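Local coordinates for p800 reaction center core protein (Heliobacterium modesticaldum, PDB 5V8K), which forms the core of a homodimeric photosynthetic reaction center, holding bacteriochlorophyll g pigments and helping to bind an iron-sulfur cluster, at residues Ile39-Leu44 / Phe81-His86; Trp46-Gln51 / Val73-Asp78. All coordinates share one frame; numbering follows the deposited sequence.

The two contacts lie on the same side of the chain's centre, with their own centres about 11 Å apart. Contact 1 sets the end of helix 18-39 and the loop after it on helix 77-97. Contact 2 packs the next short helix, 48-51, against the turn that leads into helix 77-97. They touch directly: CD2 of L75 in contact 2 lies 3.6 Å from CD1 of L44 in contact 1. The same CD2 also packs against the backbone oxygens of L40 and V41. Contact 1 holds a bacteriochlorophyll g through H42 and R84. In contact 2, which meets two detergent molecules, W46 touches a bacteriochlorophyll g, and the side chain of L75 is about 5 Å from one, nearest atoms.

Contact 1: residues Ile39-Leu44 / Phe81-His86; sequences ILVHHL and FVARMH. With GBF (Bacteriochlorophyll g), chain H.
V41 and L40 pack on A83 and V82 of helix 77-97. The CG2 methyl of V41 lies 3.7 Å from CB of A83. CB of L40 approaches that same A83 CB at 3.8 Å. Farther along, CD1 of L40 meets CG1 of V82 at 3.7 Å, and these two side chains cross obliquely. With chi1 at 172°, CG1 of V41 lies opposite the backbone N and CG2 beside it. This turns CG2 to A83 and sends CG1 toward the bacteriochlorophyll and over one face of the H42 ring. The pigment bridges the two segments. NE2 of H42 is the axial ligand of its magnesium at 2.5 Å, the usual role of histidine in chlorophyll proteins. On the helix side, R84 is extended from CG to NE and grips the outer rim of the macrocycle. NE of R84 gives a nearly straight bond (166°) to the keto oxygen OBD at 2.7 Å. NH2 of R84 bonds to the ester oxygen O2D at 2.9 Å and adds a weak bond to OBD. The cationic guanidinium probably polarises the keto group. An alanine in place of H42 has no imidazole to offer the magnesium, and the macrocycle would probably be held less firmly. One turn along the helix, ND1 of H86 bonds back to O of V82 at 2.7 Å, which helps to hold the H86 ring, since that oxygen lies in the ring plane. H43 ligates the magnesium of another bacteriochlorophyll g. Around the contact, Y62 OH of helix 58-67 is hydrogen-bonded to O of L40, I39 and L44 pack on that helix, and H86 rests on V36 and S37 of helix 18-39.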
# COMPACT_ATOMS: atom_id res chain seq x y z
N ILE A 39 20.78 -17.45 20.56
CA ILE A 39 19.56 -16.85 21.08
C ILE A 39 19.34 -17.12 22.56
O ILE A 39 18.53 -16.43 23.19
CB ILE A 39 18.37 -17.30 20.18
CG1 ILE A 39 17.21 -16.37 20.36
CG2 ILE A 39 17.90 -18.73 20.46
CD1 ILE A 39 17.50 -14.90 19.89
N LEU A 40 20.05 -18.07 23.16
CA LEU A 40 20.05 -18.21 24.62
C LEU A 40 20.92 -17.18 25.33
O LEU A 40 20.81 -17.03 26.56
CB LEU A 40 20.51 -19.63 25.03
CG LEU A 40 19.53 -20.75 24.60
CD1 LEU A 40 20.10 -22.12 24.93
CD2 LEU A 40 18.17 -20.59 25.25
N VAL A 41 21.76 -16.44 24.60
CA VAL A 41 22.77 -15.57 25.18
C VAL A 41 22.56 -14.11 24.80
O VAL A 41 22.75 -13.23 25.64
CB VAL A 41 24.18 -16.04 24.77
CG1 VAL A 41 25.25 -15.03 25.20
CG2 VAL A 41 24.48 -17.38 25.40
N HIS A 42 22.23 -13.84 23.55
CA HIS A 42 22.09 -12.49 23.03
C HIS A 42 20.63 -12.20 22.68
O HIS A 42 19.81 -13.11 22.56
CB HIS A 42 22.97 -12.31 21.80
CG HIS A 42 24.42 -12.49 22.07
ND1 HIS A 42 25.17 -11.54 22.72
CD2 HIS A 42 25.25 -13.52 21.79
CE1 HIS A 42 26.41 -11.98 22.83
NE2 HIS A 42 26.48 -13.17 22.29
N HIS A 43 20.30 -10.93 22.54
CA HIS A 43 18.93 -10.52 22.20
C HIS A 43 17.92 -11.01 23.23
O HIS A 43 16.85 -11.51 22.87
CB HIS A 43 18.53 -11.02 20.81
CG HIS A 43 19.31 -10.43 19.70
ND1 HIS A 43 18.86 -10.43 18.40
CD2 HIS A 43 20.53 -9.83 19.68
CE1 HIS A 43 19.75 -9.83 17.63
NE2 HIS A 43 20.78 -9.48 18.38
N LEU A 44 18.27 -10.92 24.51
CA LEU A 44 17.34 -11.23 25.59
C LEU A 44 16.55 -10.00 26.01
O LEU A 44 15.32 -10.04 26.11
CB LEU A 44 18.12 -11.80 26.77
CG LEU A 44 19.08 -12.95 26.48
CD1 LEU A 44 19.59 -13.62 27.78
CD2 LEU A 44 18.38 -13.95 25.63
N PHE A 81 25.26 -23.39 29.84
CA PHE A 81 25.79 -24.70 29.47
C PHE A 81 25.15 -25.20 28.19
O PHE A 81 25.83 -25.69 27.29
CB PHE A 81 25.59 -25.71 30.60
CG PHE A 81 25.97 -27.13 30.23
CD1 PHE A 81 27.30 -27.54 30.21
CD2 PHE A 81 24.99 -28.05 29.92
CE1 PHE A 81 27.64 -28.86 29.89
CE2 PHE A 81 25.32 -29.36 29.59
CZ PHE A 81 26.65 -29.76 29.58
N VAL A 82 23.83 -25.07 28.08
CA VAL A 82 23.16 -25.48 26.84
C VAL A 82 23.67 -24.66 25.66
O VAL A 82 23.94 -25.20 24.58
CB VAL A 82 21.63 -25.36 27.00
CG1 VAL A 82 20.92 -25.64 25.65
CG2 VAL A 82 21.13 -26.35 28.03
N ALA A 83 23.80 -23.35 25.84
CA ALA A 83 24.19 -22.52 24.71
C ALA A 83 25.61 -22.84 24.25
O ALA A 83 25.88 -22.89 23.05
CB ALA A 83 24.06 -21.04 25.07
N ARG A 84 26.53 -23.08 25.20
CA ARG A 84 27.93 -23.32 24.86
C ARG A 84 28.13 -24.69 24.24
O ARG A 84 28.98 -24.85 23.36
CB ARG A 84 28.78 -23.18 26.11
CG ARG A 84 28.91 -21.77 26.58
CD ARG A 84 29.45 -21.71 28.02
NE ARG A 84 29.39 -20.33 28.44
CZ ARG A 84 29.65 -19.89 29.66
NH1 ARG A 84 29.99 -20.75 30.59
NH2 ARG A 84 29.55 -18.60 29.92
N MET A 85 27.38 -25.69 24.67
CA MET A 85 27.48 -26.98 24.02
C MET A 85 26.94 -26.94 22.60
O MET A 85 27.46 -27.64 21.72
CB MET A 85 26.75 -28.04 24.85
CG MET A 85 27.33 -28.23 26.25
SD MET A 85 28.74 -29.32 26.24
CE MET A 85 30.07 -28.36 25.58
N HIS A 86 25.89 -26.16 22.34
CA HIS A 86 25.38 -26.08 20.97
C HIS A 86 26.32 -25.30 20.08
O HIS A 86 26.38 -25.56 18.87
CB HIS A 86 23.99 -25.45 20.94
CG HIS A 86 22.94 -26.40 21.38
ND1 HIS A 86 22.68 -26.66 22.71
CD2 HIS A 86 22.17 -27.23 20.67
CE1 HIS A 86 21.73 -27.57 22.79
NE2 HIS A 86 21.41 -27.94 21.56
MG GBF H . 28.73 -14.13 21.88
CHA GBF H . 29.14 -15.28 25.17
CHB GBF H . 30.22 -11.32 22.77
CHC GBF H . 28.99 -13.56 18.50
CHD GBF H . 27.34 -17.35 21.13
NA GBF H . 29.48 -13.43 23.59
C1A GBF H . 29.58 -13.90 24.84
C2A GBF H . 30.28 -13.10 25.90
C3A GBF H . 30.26 -11.76 25.18
C4A GBF H . 29.97 -12.20 23.76
CMA GBF H . 29.17 -10.84 25.70
CAA GBF H . 31.71 -13.54 26.29
CBA GBF H . 32.64 -13.66 25.09
CGA GBF H . 34.00 -14.15 25.53
O1A GBF H . 34.28 -14.19 26.72
O2A GBF H . 35.05 -14.35 24.54
NB GBF H . 29.53 -12.64 20.78
C1B GBF H . 30.07 -11.53 21.30
C2B GBF H . 30.46 -10.72 20.24
C3B GBF H . 30.10 -11.38 19.06
C4B GBF H . 29.52 -12.57 19.45
CMB GBF H . 31.12 -9.38 20.38
CAB GBF H . 30.30 -10.94 17.66
CBB GBF H . 30.97 -9.89 17.24
NC GBF H . 28.24 -15.21 20.23
C1C GBF H . 28.40 -14.84 18.95
C2C GBF H . 28.02 -15.64 17.75
C3C GBF H . 27.54 -16.69 18.68
C4C GBF H . 27.68 -16.42 20.05
CMC GBF H . 26.98 -14.94 16.90
CAC GBF H . 26.97 -17.98 18.20
CBC GBF H . 26.82 -18.26 16.72
ND GBF H . 28.31 -15.88 22.78
C1D GBF H . 27.80 -17.08 22.51
C2D GBF H . 27.68 -18.20 23.67
C3D GBF H . 28.25 -17.32 24.56
C4D GBF H . 28.61 -16.03 24.12
CMD GBF H . 27.19 -19.61 23.83
CAD GBF H . 28.48 -17.35 26.02
OBD GBF H . 28.47 -18.29 26.89
CBD GBF H . 29.12 -16.07 26.42
CGD GBF H . 28.42 -15.49 27.63
O1D GBF H . 27.55 -14.64 27.63
O2D GBF H . 28.81 -16.01 28.91
CED GBF H . 28.88 -15.09 30.01

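Contact 2: residues Trp46-Gln51 / Val73-Asp78. Unlike the reference sequence in segment 73-78: V73 (reference Thr). With LMT (dodecyl-beta-D-maltoside), chain B; LMT (dodecyl-beta-D-maltoside), chain C.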
# COMPACT_ATOMS: atom_id res chain seq x y z
N TRP A 46 17.72 -5.42 27.19
CA TRP A 46 18.84 -4.51 27.41
C TRP A 46 19.58 -4.85 28.69
O TRP A 46 20.78 -4.60 28.79
CB TRP A 46 18.36 -3.05 27.48
CG TRP A 46 17.71 -2.53 26.25
CD1 TRP A 46 16.44 -2.05 26.13
CD2 TRP A 46 18.32 -2.40 24.96
NE1 TRP A 46 16.19 -1.67 24.81
CE2 TRP A 46 17.33 -1.86 24.08
CE3 TRP A 46 19.59 -2.69 24.46
CZ2 TRP A 46 17.58 -1.62 22.74
CZ3 TRP A 46 19.84 -2.44 23.13
CH2 TRP A 46 18.82 -1.92 22.27
N ASP A 47 18.89 -5.38 29.70
CA ASP A 47 19.51 -5.67 30.99
C ASP A 47 18.85 -6.89 31.59
O ASP A 47 17.91 -6.78 32.39
CB ASP A 47 19.37 -4.51 31.96
CG ASP A 47 19.97 -4.82 33.34
OD1 ASP A 47 20.90 -5.68 33.47
OD2 ASP A 47 19.46 -4.23 34.31
N PRO A 48 19.33 -8.08 31.23
CA PRO A 48 18.63 -9.29 31.65
C PRO A 48 18.54 -9.50 33.16
O PRO A 48 17.55 -10.09 33.61
CB PRO A 48 19.42 -10.40 30.96
CG PRO A 48 20.16 -9.72 29.81
CD PRO A 48 20.43 -8.35 30.30
N ALA A 49 19.49 -8.99 33.96
CA ALA A 49 19.43 -9.25 35.40
C ALA A 49 18.17 -8.67 36.01
O ALA A 49 17.67 -9.19 37.02
CB ALA A 49 20.66 -8.66 36.12
N THR A 50 17.67 -7.58 35.43
CA THR A 50 16.45 -6.95 35.92
C THR A 50 15.27 -7.13 34.99
O THR A 50 14.15 -7.16 35.46
CB THR A 50 16.68 -5.45 36.15
OG1 THR A 50 17.14 -4.84 34.93
CG2 THR A 50 17.69 -5.22 37.20
N GLN A 51 15.48 -7.28 33.69
CA GLN A 51 14.36 -7.34 32.77
C GLN A 51 13.98 -8.75 32.34
O GLN A 51 12.90 -8.93 31.77
CB GLN A 51 14.66 -6.51 31.52
CG GLN A 51 14.80 -5.00 31.71
CD GLN A 51 14.90 -4.33 30.37
OE1 GLN A 51 16.00 -4.11 29.86
NE2 GLN A 51 13.73 -4.08 29.73
N VAL A 73 15.94 -18.87 34.22
CA VAL A 73 16.37 -17.49 34.41
C VAL A 73 17.29 -17.07 33.27
O VAL A 73 18.11 -17.87 32.78
CB VAL A 73 17.11 -17.32 35.76
CG1 VAL A 73 17.45 -15.84 35.96
CG2 VAL A 73 16.32 -17.80 36.88
N ALA A 74 17.16 -15.82 32.84
CA ALA A 74 18.05 -15.30 31.82
C ALA A 74 19.50 -15.55 32.19
O ALA A 74 19.93 -15.27 33.32
CB ALA A 74 17.83 -13.81 31.62
N LEU A 75 20.24 -16.12 31.25
CA LEU A 75 21.68 -16.35 31.38
C LEU A 75 22.01 -17.23 32.58
O LEU A 75 23.07 -17.09 33.19
CB LEU A 75 22.44 -15.02 31.45
CG LEU A 75 22.25 -14.09 30.23
CD1 LEU A 75 23.01 -12.78 30.47
CD2 LEU A 75 22.75 -14.74 28.95
N SER A 76 21.12 -18.16 32.95
CA SER A 76 21.41 -19.05 34.08
C SER A 76 22.54 -20.00 33.74
O SER A 76 22.89 -20.17 32.57
CB SER A 76 20.18 -19.87 34.46
OG SER A 76 19.96 -20.88 33.46
N PRO A 77 23.12 -20.67 34.75
CA PRO A 77 24.13 -21.69 34.44
C PRO A 77 23.60 -22.77 33.52
O PRO A 77 24.33 -23.21 32.63
CB PRO A 77 24.54 -22.21 35.83
CG PRO A 77 24.28 -21.04 36.79
CD PRO A 77 23.03 -20.38 36.20
N ASP A 78 22.34 -23.19 33.65
CA ASP A 78 21.79 -24.17 32.72
C ASP A 78 21.74 -23.61 31.30
O ASP A 78 22.15 -24.28 30.34
CB ASP A 78 20.38 -24.57 33.16
CG ASP A 78 20.35 -25.48 34.36
OD1 ASP A 78 21.37 -26.15 34.66
OD2 ASP A 78 19.27 -25.57 34.97
C1B LMT B . 21.53 -14.73 39.68
C2B LMT B . 22.96 -15.09 40.05
C3B LMT B . 23.84 -15.01 38.83
C4B LMT B . 23.27 -15.82 37.70
C5B LMT B . 21.84 -15.43 37.46
C6B LMT B . 21.23 -16.29 36.39
O1B LMT B . 21.51 -13.42 39.23
O2B LMT B . 23.44 -14.14 40.96
O3B LMT B . 25.08 -15.57 39.15
O4' LMT B . 24.03 -15.53 36.56
O5B LMT B . 21.12 -15.58 38.65
O6B LMT B . 21.04 -17.60 36.87
C1' LMT B . 19.67 -10.00 40.26
C2' LMT B . 20.64 -10.49 41.30
C3' LMT B . 21.52 -11.54 40.68
C4' LMT B . 20.69 -12.63 40.03
C5' LMT B . 19.67 -11.99 39.10
C6' LMT B . 18.71 -12.99 38.52
O1' LMT B . 18.74 -9.22 40.93
O2' LMT B . 21.46 -9.42 41.67
O3' LMT B . 22.23 -12.06 41.76
O5' LMT B . 18.92 -11.07 39.82
O6' LMT B . 18.03 -12.38 37.47
C1 LMT B . 18.23 -8.25 40.09
C2 LMT B . 18.29 -6.99 40.87
C3 LMT B . 16.90 -6.66 41.31
C4 LMT B . 16.60 -7.30 42.63
C5 LMT B . 16.49 -6.20 43.67
C6 LMT B . 16.21 -6.75 45.06
C7 LMT B . 14.73 -6.63 45.44
C8 LMT B . 14.22 -5.21 45.28
C9 LMT B . 12.70 -5.15 45.33
C10 LMT B . 12.15 -4.21 44.27
C11 LMT B . 10.65 -4.00 44.43
C12 LMT B . 10.19 -2.70 43.81
C1B LMT C . 21.32 -20.14 39.69
C2B LMT C . 21.40 -21.63 39.72
C3B LMT C . 22.13 -22.11 40.95
C4B LMT C . 23.49 -21.47 40.95
C5B LMT C . 23.32 -19.98 40.94
C6B LMT C . 24.64 -19.24 40.98
O1B LMT C . 20.51 -19.70 40.74
O2B LMT C . 20.09 -22.15 39.68
O3B LMT C . 22.29 -23.50 40.90
O4' LMT C . 24.17 -21.86 42.12
O5B LMT C . 22.60 -19.59 39.78
O6B LMT C . 25.58 -19.85 40.12
C1' LMT C . 18.08 -16.46 41.38
C2' LMT C . 18.19 -16.89 39.94
C3' LMT C . 18.75 -18.29 39.82
C4' LMT C . 20.08 -18.38 40.55
C5' LMT C . 20.03 -17.71 41.91
C6' LMT C . 21.45 -17.32 42.24
O1' LMT C . 17.74 -15.11 41.39
O2' LMT C . 16.88 -16.82 39.49
O3' LMT C . 19.00 -18.60 38.47
O5' LMT C . 19.34 -16.49 41.92
O6' LMT C . 21.81 -18.12 43.31
C1 LMT C . 17.23 -14.73 42.63
C2 LMT C . 17.55 -13.28 42.75
C3 LMT C . 16.78 -12.66 43.88
C4 LMT C . 16.36 -11.31 43.41
C5 LMT C . 16.99 -10.18 44.16
C6 LMT C . 16.21 -9.93 45.43
C7 LMT C . 16.92 -10.62 46.57
C8 LMT C . 17.17 -9.63 47.69
C9 LMT C . 16.84 -10.25 49.04
C10 LMT C . 17.08 -9.21 50.12
C11 LMT C . 17.37 -9.89 51.44
C12 LMT C . 16.40 -11.02 51.70
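P48 packs its ring against A74 and L75. From the P48 backbone, CB comes first and meets CB of A74 at 3.8 Å. The next atom, CG, reaches CD1 of L75 at 4.2 Å, a looser touch. The ring then closes through CD onto its own nitrogen. P48 is the first residue of helix 48-51, just after D47 at the N-cap. O of D47 takes the backbone N-H of both Q51, at 2.8 Å, and T50. Facing it, V73 to S76 form a type II beta turn, closed by N of S76 bonding to O of V73 at 3.0 Å. L75 fills the third position of the turn with a left-handed backbone (phi 59°, psi 32°). The CB atoms of L75 and A74 are both directed toward segment 46-51. Y62 OH is hydrogen-bonded to N of L75. S76 ends the turn and is the N-cap of helix 77-97, where its OG caps N of A79. V73 stands where the reference sequence has threonine. A dodecyl maltoside lies beside both segments. Its O6' makes a weak bond to O of A49, and its O6B sits 3.5 Å from CD of P77.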